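Local coordinates for Cyp101j2 (Sphingobium yanoikuyae, PDB 5KYO), which is a haem-containing cytochrome P450 monooxygenase that probably hydroxylates the monoterpene 1,8-cineole, at residues 388-391 and 392-396. Sequence-based numbering, arbitrary orientation.
Sequences EMKV and VLREW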
loop_
_atom_site.group_PDB
_atom_site.type_symbol
_atom_site.label_atom_id
_atom_site.label_comp_id
_atom_site.label_asym_id
_atom_site.label_seq_id
_atom_site.Cartn_x
_atom_site.Cartn_y
_atom_site.Cartn_z
ATOM N N GLU A 388 -0.329 -2.125 -13.579
ATOM C CA GLU A 388 -1.662 -2.646 -13.266
ATOM C C GLU A 388 -2.759 -1.590 -13.474
ATOM O O GLU A 388 -3.755 -1.864 -14.112
ATOM C CB GLU A 388 -1.736 -3.142 -11.821
ATOM C CG GLU A 388 -0.967 -4.411 -11.523
ATOM C CD GLU A 388 -0.824 -4.617 -10.028
ATOM O OE1 GLU A 388 -1.182 -3.685 -9.280
ATOM O OE2 GLU A 388 -0.370 -5.694 -9.596
ATOM N N MET A 389 -2.552 -0.393 -12.934
ATOM C CA MET A 389 -3.524 0.693 -13.062
ATOM C C MET A 389 -3.817 1.025 -14.520
ATOM O O MET A 389 -4.969 1.182 -14.904
ATOM C CB MET A 389 -3.020 1.944 -12.341
ATOM C CG MET A 389 -4.008 3.098 -12.352
ATOM S SD MET A 389 -5.591 2.648 -11.624
ATOM C CE MET A 389 -5.068 2.051 -10.016
ATOM N N LYS A 390 -2.758 1.118 -15.320
ATOM C CA LYS A 390 -2.883 1.440 -16.730
ATOM C C LYS A 390 -3.713 0.415 -17.489
ATOM O O LYS A 390 -4.623 0.766 -18.259
ATOM C CB LYS A 390 -1.498 1.555 -17.373
ATOM C CG LYS A 390 -1.538 2.124 -18.783
ATOM C CD LYS A 390 -0.153 2.100 -19.409
ATOM C CE LYS A 390 0.348 0.675 -19.594
ATOM N NZ LYS A 390 1.644 0.651 -20.320
ATOM N N VAL A 391 -3.395 -0.857 -17.293
ATOM C CA VAL A 391 -4.109 -1.909 -18.011
ATOM C C VAL A 391 -5.566 -1.925 -17.569
ATOM O O VAL A 391 -6.488 -2.099 -18.381
ATOM C CB VAL A 391 -3.467 -3.297 -17.779
ATOM C CG1 VAL A 391 -4.299 -4.375 -18.440
ATOM C CG2 VAL A 391 -2.062 -3.303 -18.329
ATOM N N VAL A 392 -5.782 -1.707 -16.274
ATOM C CA VAL A 392 -7.127 -1.798 -15.746
ATOM C C VAL A 392 -7.982 -0.664 -16.296
ATOM O O VAL A 392 -9.112 -0.889 -16.722
ATOM C CB VAL A 392 -7.147 -1.781 -14.191
ATOM C CG1 VAL A 392 -8.544 -1.465 -13.668
ATOM C CG2 VAL A 392 -6.658 -3.135 -13.649
ATOM N N LEU A 393 -7.425 0.546 -16.288
ATOM C CA LEU A 393 -8.122 1.712 -16.788
ATOM C C LEU A 393 -8.409 1.516 -18.276
ATOM O O LEU A 393 -9.501 1.794 -18.730
ATOM C CB LEU A 393 -7.297 2.976 -16.572
ATOM C CG LEU A 393 -7.277 3.506 -15.128
ATOM C CD1 LEU A 393 -6.198 4.555 -14.995
ATOM C CD2 LEU A 393 -8.620 4.069 -14.737
ATOM N N ARG A 394 -7.430 1.013 -19.021
ATOM C CA ARG A 394 -7.606 0.886 -20.468
ATOM C C ARG A 394 -8.658 -0.155 -20.817
ATOM O O ARG A 394 -9.541 0.101 -21.632
ATOM C CB ARG A 394 -6.285 0.536 -21.158
ATOM C CG ARG A 394 -5.285 1.679 -21.172
ATOM C CD ARG A 394 -4.053 1.360 -22.008
ATOM N NE ARG A 394 -2.981 2.331 -21.800
ATOM C CZ ARG A 394 -1.885 2.405 -22.550
ATOM N NH1 ARG A 394 -1.719 1.574 -23.568
ATOM N NH2 ARG A 394 -0.960 3.323 -22.288
ATOM N N GLU A 395 -8.561 -1.342 -20.227
ATOM C CA GLU A 395 -9.560 -2.377 -20.516
ATOM C C GLU A 395 -10.948 -2.078 -19.949
ATOM O O GLU A 395 -11.938 -2.491 -20.539
ATOM C CB GLU A 395 -9.093 -3.738 -20.003
ATOM C CG GLU A 395 -7.779 -4.178 -20.617
ATOM C CD GLU A 395 -7.842 -4.319 -22.138
ATOM O OE1 GLU A 395 -8.944 -4.518 -22.688
ATOM O OE2 GLU A 395 -6.781 -4.242 -22.782
ATOM N N TRP A 396 -11.033 -1.407 -18.799
ATOM C CA TRP A 396 -12.333 -1.083 -18.255
ATOM C C TRP A 396 -13.007 -0.100 -19.217
ATOM O O TRP A 396 -14.139 -0.324 -19.656
ATOM C CB TRP A 396 -12.246 -0.492 -16.824
ATOM C CG TRP A 396 -13.621 -0.344 -16.198
ATOM C CD1 TRP A 396 -14.549 0.619 -16.477
ATOM C CD2 TRP A 396 -14.220 -1.199 -15.216
ATOM N NE1 TRP A 396 -15.682 0.415 -15.738
ATOM C CE2 TRP A 396 -15.512 -0.702 -14.963
ATOM C CE3 TRP A 396 -13.795 -2.348 -14.541
ATOM C CZ2 TRP A 396 -16.373 -1.294 -14.044
ATOM C CZ3 TRP A 396 -14.662 -2.935 -13.628
ATOM C CH2 TRP A 396 -15.930 -2.406 -13.388
#
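Lys390 and Arg394, one helical turn apart, run side by side in the same direction, Lys390 CD over one guanidinium face and CE above it toward the rim. Lys390 CD comes within 3.2 Å of Arg394 NH2, and Lys390 CG lies 3.4 Å from Arg394 NE. The lysine leaves the helix with CG beside its carbonyl carbon (chi1 -170°), which carries CG and CD across the extended arginine's guanidinium; the bend at chi3 (65°) then sets the course of NZ. Lys390 NZ and Arg394 NH2 remain 4.2 Å apart, their like charges probably eased by weak, long ion pairs to Glu150 and Asp304 respectively. Were this lysine shortened to an alanine, the guanidinium face would probably lose its methylene cover, Glu150 its distant mate, and Arg394 be freer to turn. In one of its two conformers, Met389 lies aslant Leu393, Met389 CG 3.7 Å from Leu393 CD1. Val391 CG1 lies alongside Glu395 CG, whose carboxylate forms a salt bridge with Arg399. Helical hydrogen bonds hold this spacing, such as Glu395 N to Val391 O, 2.9 Å. Helix 382-399, the P450 L helix after the haem-ligand cysteine loop, brings the Glu388 side chain about 5 Å from the haem; Met389 and Val392 touch helix 273-288, Val391 and Glu395 helix 149-164, and Met389, Lys390, Leu393 and Arg394 helix 303-313.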